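Local coordinates for terminal uridylyltransferase 1 (PDB 5HZD), which adds uridines from UTP to the 3'-hydroxyl of guide RNAs, ribosomal RNAs and some mRNAs during mitochondrial RNA editing in Trypanosoma brucei, at residues R105-G110 with F292-S297; F126-V131 with F285-R290. One frame throughout, in Å; residues are numbered along the deposited sequence. Where two conformers were deposited one is given.

How the contacts relate
The centres of the two contacts lie about 8 Å apart around one mixed sheet in the catalytic part of the chain. Strand 105-109 is outermost in that sheet, strand 124-129 pairs beside it antiparallel, and strand 285-288 follows parallel to the latter. Contact 2 is therefore internal to the sheet, whereas contact 1 sets the edge strand against helix 292-304, which comes directly after strand 285-288 in sequence. Along the chain contact 2 is nested within the loop closed by contact 1. Backbone pairing joins them, with Phe-107 O 2.8 Å from Ala-127 N. The strands that carry the probable catalytic aspartates are thus joined to a helix whose first residues belong to the UTP site.

Contact 1 (R105-G110 with F292-S297); sequences RVFIFG and FGIRNS
Gly-110 N donates to Ser-297 OG at 2.8 Å, with an N-H...O angle of 152°, and this bond closes one end of the contact between strand 105-109 and the start of helix 292-304. Ser-297 has its OG anti to the carbonyl carbon (chi1 -63°), which sets the hydroxyl against the strand terminus. The same OG lies at the edge of the Phe-109 ring, near its plane, and 3.7 Å from Phe-109 CB.

Packing is close at Phe-109. The ring leans obliquely against the Gly-293 backbone, CD2 lying 3.6 Å from Gly-293 C and CE2 3.8 Å from Gly-293 CA. A CB on Gly-293 would stand only 2.4 Å from Phe-109 CE2, so the lack of a side chain there is what permits this approach. Backbone proximity agrees: the CA atoms of Phe-109 and Ile-294 are 5.2 Å apart.

Toward the start of the strand the contact thins to a single branch. Ile-294 CD1 reaches Phe-107 CB at 3.6 Å and continues onto CG, the two side chains crossing obliquely; beyond them the Phe-107 ring meets Phe-371 and Tyr-368. Arg-295, partly exposed, turns away from the strand, and its NE bonds to Ile-361 O. The axes of strand and helix make an angle of 44° and come within 8.0 Å.

Gly-293 to Ser-297 belong to the experimentally defined UTP site, while Phe-109 touches Asp-125, a catalytic metal ligand by similarity, and Gly-110 is the N-cap of the next helix. Gly-110 and Ser-111, the latter a UTP ligand by similarity, are consistent with the Gly-Ser motif that follows the first palm strand in the polymerase beta nucleotidyltransferase superfamily.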
# COMPACT_ATOMS: atom_id res chain seq x y z
N ARG A 105 -16.50 -1.38 -11.14
CA ARG A 105 -16.65 -1.36 -9.69
C ARG A 105 -15.32 -0.98 -9.08
O ARG A 105 -14.27 -1.11 -9.72
CB ARG A 105 -17.15 -2.71 -9.15
CG ARG A 105 -18.56 -3.08 -9.67
CD ARG A 105 -19.60 -2.10 -9.18
NE ARG A 105 -20.95 -2.50 -9.63
CZ ARG A 105 -21.50 -2.16 -10.79
NH1 ARG A 105 -20.84 -1.40 -11.65
NH2 ARG A 105 -22.71 -2.60 -11.11
N VAL A 106 -15.36 -0.46 -7.86
CA VAL A 106 -14.16 0.07 -7.22
C VAL A 106 -13.74 -0.87 -6.09
O VAL A 106 -14.55 -1.24 -5.25
CB VAL A 106 -14.42 1.50 -6.65
CG1 VAL A 106 -13.16 2.05 -5.93
CG2 VAL A 106 -14.78 2.47 -7.80
N PHE A 107 -12.46 -1.26 -6.09
CA PHE A 107 -11.91 -2.16 -5.08
C PHE A 107 -10.83 -1.41 -4.32
O PHE A 107 -9.95 -0.83 -4.96
CB PHE A 107 -11.20 -3.33 -5.78
CG PHE A 107 -12.11 -4.20 -6.62
CD1 PHE A 107 -12.60 -3.73 -7.85
CD2 PHE A 107 -12.41 -5.51 -6.25
CE1 PHE A 107 -13.41 -4.51 -8.64
CE2 PHE A 107 -13.21 -6.31 -7.06
CZ PHE A 107 -13.73 -5.81 -8.24
N ILE A 108 -10.87 -1.39 -2.99
CA ILE A 108 -9.72 -0.84 -2.24
C ILE A 108 -8.59 -1.87 -2.17
O ILE A 108 -8.85 -3.06 -1.96
CB ILE A 108 -10.12 -0.43 -0.83
CG1 ILE A 108 -11.05 0.78 -0.89
CG2 ILE A 108 -8.86 -0.13 0.04
CD1 ILE A 108 -11.65 1.20 0.46
N PHE A 109 -7.35 -1.42 -2.35
CA PHE A 109 -6.22 -2.31 -2.03
C PHE A 109 -5.15 -1.54 -1.31
O PHE A 109 -5.36 -0.38 -0.95
CB PHE A 109 -5.71 -3.08 -3.27
CG PHE A 109 -5.06 -2.23 -4.33
CD1 PHE A 109 -5.83 -1.56 -5.27
CD2 PHE A 109 -3.69 -2.13 -4.41
CE1 PHE A 109 -5.21 -0.80 -6.30
CE2 PHE A 109 -3.06 -1.36 -5.38
CZ PHE A 109 -3.84 -0.68 -6.34
N GLY A 110 -4.02 -2.20 -1.03
CA GLY A 110 -3.01 -1.59 -0.20
C GLY A 110 -3.10 -1.94 1.27
O GLY A 110 -3.63 -2.98 1.63
N PHE A 292 -3.97 -6.34 -10.36
CA PHE A 292 -2.87 -7.05 -9.71
C PHE A 292 -2.65 -6.68 -8.25
O PHE A 292 -2.34 -7.55 -7.43
CB PHE A 292 -1.57 -6.94 -10.53
CG PHE A 292 -0.85 -5.62 -10.37
CD1 PHE A 292 0.14 -5.46 -9.42
CD2 PHE A 292 -1.14 -4.55 -11.22
CE1 PHE A 292 0.81 -4.26 -9.28
CE2 PHE A 292 -0.46 -3.34 -11.09
CZ PHE A 292 0.50 -3.20 -10.12
N GLY A 293 -2.82 -5.41 -7.90
CA GLY A 293 -2.58 -4.98 -6.54
C GLY A 293 -3.57 -5.56 -5.55
O GLY A 293 -3.26 -5.76 -4.37
N ILE A 294 -4.79 -5.82 -6.00
CA ILE A 294 -5.78 -6.48 -5.16
C ILE A 294 -5.29 -7.84 -4.69
O ILE A 294 -5.35 -8.18 -3.50
CB ILE A 294 -7.11 -6.67 -5.91
CG1 ILE A 294 -7.66 -5.31 -6.35
CG2 ILE A 294 -8.13 -7.38 -5.05
CD1 ILE A 294 -8.74 -5.41 -7.44
N ARG A 295 -4.79 -8.64 -5.63
CA ARG A 295 -4.32 -9.98 -5.32
C ARG A 295 -3.12 -9.91 -4.38
O ARG A 295 -3.04 -10.71 -3.41
CB ARG A 295 -3.94 -10.70 -6.60
CG ARG A 295 -3.89 -12.21 -6.41
CD ARG A 295 -3.42 -12.87 -7.69
NE ARG A 295 -3.59 -14.31 -7.67
CZ ARG A 295 -3.15 -15.08 -8.65
NH1 ARG A 295 -2.55 -14.50 -9.70
NH2 ARG A 295 -3.32 -16.41 -8.59
N ASN A 296 -2.20 -8.98 -4.63
CA ASN A 296 -1.01 -8.83 -3.79
C ASN A 296 -1.44 -8.52 -2.35
O ASN A 296 -0.95 -9.12 -1.39
CB ASN A 296 -0.13 -7.69 -4.27
CG ASN A 296 0.63 -8.02 -5.52
OD1 ASN A 296 0.49 -9.09 -6.08
ND2 ASN A 296 1.48 -7.09 -5.95
N SER A 297 -2.37 -7.57 -2.19
CA SER A 297 -2.79 -7.17 -0.84
C SER A 297 -3.51 -8.30 -0.12
O SER A 297 -3.36 -8.49 1.09
CB SER A 297 -3.69 -5.92 -0.90
OG SER A 297 -2.98 -4.80 -1.43

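Contact 2 (F126-V131 with F285-R290); sequences FAVVDV and FDLSFR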
# COMPACT_ATOMS: atom_id res chain seq x y z
N PHE A 126 -7.23 2.71 -4.99
CA PHE A 126 -8.52 2.29 -5.54
C PHE A 126 -8.25 1.69 -6.90
O PHE A 126 -7.61 2.33 -7.74
CB PHE A 126 -9.44 3.50 -5.76
CG PHE A 126 -9.96 4.15 -4.52
CD1 PHE A 126 -10.78 3.45 -3.65
CD2 PHE A 126 -9.75 5.51 -4.30
CE1 PHE A 126 -11.32 4.07 -2.51
CE2 PHE A 126 -10.28 6.14 -3.18
CZ PHE A 126 -11.07 5.44 -2.29
N ALA A 127 -8.72 0.47 -7.13
CA ALA A 127 -8.66 -0.14 -8.46
C ALA A 127 -10.05 -0.10 -9.07
O ALA A 127 -11.02 -0.45 -8.41
CB ALA A 127 -8.24 -1.62 -8.34
N VAL A 128 -10.15 0.30 -10.33
CA VAL A 128 -11.45 0.38 -11.01
C VAL A 128 -11.48 -0.71 -12.08
O VAL A 128 -10.71 -0.65 -13.03
CB VAL A 128 -11.57 1.77 -11.69
CG1 VAL A 128 -12.87 1.87 -12.53
CG2 VAL A 128 -11.52 2.89 -10.61
N VAL A 129 -12.36 -1.69 -11.93
CA VAL A 129 -12.34 -2.89 -12.76
C VAL A 129 -13.77 -3.32 -13.09
O VAL A 129 -14.64 -3.36 -12.19
CB VAL A 129 -11.67 -4.08 -12.02
CG1 VAL A 129 -11.64 -5.34 -12.92
CG2 VAL A 129 -10.24 -3.69 -11.58
N ASP A 130 -13.98 -3.64 -14.37
CA ASP A 130 -15.17 -4.32 -14.86
C ASP A 130 -14.80 -5.80 -14.89
O ASP A 130 -14.04 -6.24 -15.77
CB ASP A 130 -15.49 -3.80 -16.28
CG ASP A 130 -16.63 -4.54 -16.98
OD1 ASP A 130 -17.02 -5.66 -16.59
OD2 ASP A 130 -17.12 -4.01 -18.02
N VAL A 131 -15.36 -6.54 -13.95
CA VAL A 131 -15.00 -7.94 -13.74
C VAL A 131 -15.38 -8.82 -14.94
O VAL A 131 -14.57 -9.65 -15.36
CB VAL A 131 -15.58 -8.46 -12.44
CG1 VAL A 131 -15.38 -9.99 -12.30
CG2 VAL A 131 -14.91 -7.73 -11.27
N PHE A 285 -5.44 9.57 -2.38
CA PHE A 285 -5.63 8.28 -3.06
C PHE A 285 -4.99 8.21 -4.41
O PHE A 285 -4.73 9.24 -5.05
CB PHE A 285 -7.14 7.89 -3.13
CG PHE A 285 -8.02 8.77 -4.01
CD1 PHE A 285 -8.04 8.61 -5.40
CD2 PHE A 285 -8.85 9.73 -3.44
CE1 PHE A 285 -8.85 9.39 -6.22
CE2 PHE A 285 -9.70 10.49 -4.25
CZ PHE A 285 -9.67 10.34 -5.63
N ASP A 286 -4.66 6.97 -4.82
CA ASP A 286 -4.22 6.70 -6.18
C ASP A 286 -5.30 5.82 -6.80
O ASP A 286 -5.67 4.79 -6.23
CB ASP A 286 -2.91 5.90 -6.23
CG ASP A 286 -1.71 6.71 -5.77
OD1 ASP A 286 -1.81 7.94 -5.55
OD2 ASP A 286 -0.64 6.07 -5.63
N LEU A 287 -5.77 6.22 -7.98
CA LEU A 287 -6.79 5.48 -8.72
C LEU A 287 -6.16 4.83 -9.96
O LEU A 287 -5.56 5.49 -10.79
CB LEU A 287 -7.92 6.47 -9.09
CG LEU A 287 -9.18 5.94 -9.77
CD1 LEU A 287 -10.24 7.01 -9.74
CD2 LEU A 287 -8.91 5.52 -11.22
N SER A 288 -6.29 3.51 -10.06
CA SER A 288 -5.74 2.74 -11.16
C SER A 288 -6.79 1.80 -11.70
O SER A 288 -7.90 1.72 -11.15
CB SER A 288 -4.53 1.94 -10.68
OG SER A 288 -4.89 1.11 -9.57
N PHE A 289 -6.44 1.10 -12.78
CA PHE A 289 -7.43 0.34 -13.54
C PHE A 289 -7.10 -1.14 -13.65
O PHE A 289 -7.74 -1.88 -14.41
CB PHE A 289 -7.59 0.96 -14.93
CG PHE A 289 -8.07 2.37 -14.89
CD1 PHE A 289 -9.43 2.65 -14.78
CD2 PHE A 289 -7.16 3.43 -14.90
CE1 PHE A 289 -9.90 3.95 -14.73
CE2 PHE A 289 -7.62 4.73 -14.84
CZ PHE A 289 -8.98 5.00 -14.75
N ARG A 290 -6.08 -1.56 -12.90
CA ARG A 290 -5.65 -2.95 -12.96
C ARG A 290 -5.94 -3.72 -11.69
O ARG A 290 -6.11 -3.14 -10.62
CB ARG A 290 -4.14 -3.00 -13.24
CG ARG A 290 -3.77 -2.23 -14.51
CD ARG A 290 -2.31 -2.37 -14.87
NE ARG A 290 -1.99 -1.50 -16.00
CZ ARG A 290 -0.79 -1.45 -16.57
NH1 ARG A 290 0.19 -2.21 -16.11
NH2 ARG A 290 -0.57 -0.63 -17.59
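Phe-126 and Leu-287 face each other as a parallel bridge pair, followed by Ala-127 with Ser-288, and three backbone hydrogen bonds fix this register. Phe-126 N donates to Asp-286 O at 2.9 Å in an almost linear bond (174°), and Phe-126 O accepts from Ser-288 N. Val-128 N to Ser-288 O is shorter, 2.8 Å, but more bent (151°). Between these bonds CA-H...O contacts add to the pairing, among them Leu-287 CA to Phe-126 O at 3.4 Å. The strand axes approach to 4.8 Å.

Aromatic contact comes next. The edge of the Phe-126 ring is directed at the face of Phe-285 in an offset edge-to-face arrangement, centroids 5.2 Å apart. CE2 of Phe-126 makes the nearest approach, 3.6 Å from Phe-285 CG. With that CG between the backbone N and the carbonyl carbon (chi1 67°), the Phe-285 ring begins at the atom that Phe-126 CE2 approaches; the ring also stacks with His-177.

The aliphatic contacts centre on Val-128. Its CG2 meets Leu-287 CD2 at 3.8 Å, and its CB meets Phe-289 CD1, the Val-128 and Phe-289 side chains lying side by side and pointing the same way. Val-128 and Leu-287 also reach helix 80-100, and Leu-287 and Phe-289 reach helix 143-156.

Charged ends find partners elsewhere: Arg-290 NE forms a salt bridge with Glu-143, and Asp-286 OD1 with Lys-176. Asp-286, important for catalysis by similarity, lies near Asp-125, a metal ligand by similarity, just before Phe-126. Carboxylates on adjacent strands of a mixed sheet are characteristic of the nucleotidyltransferase catalytic centre, whose aspartate triad is probably completed here by Asp-123.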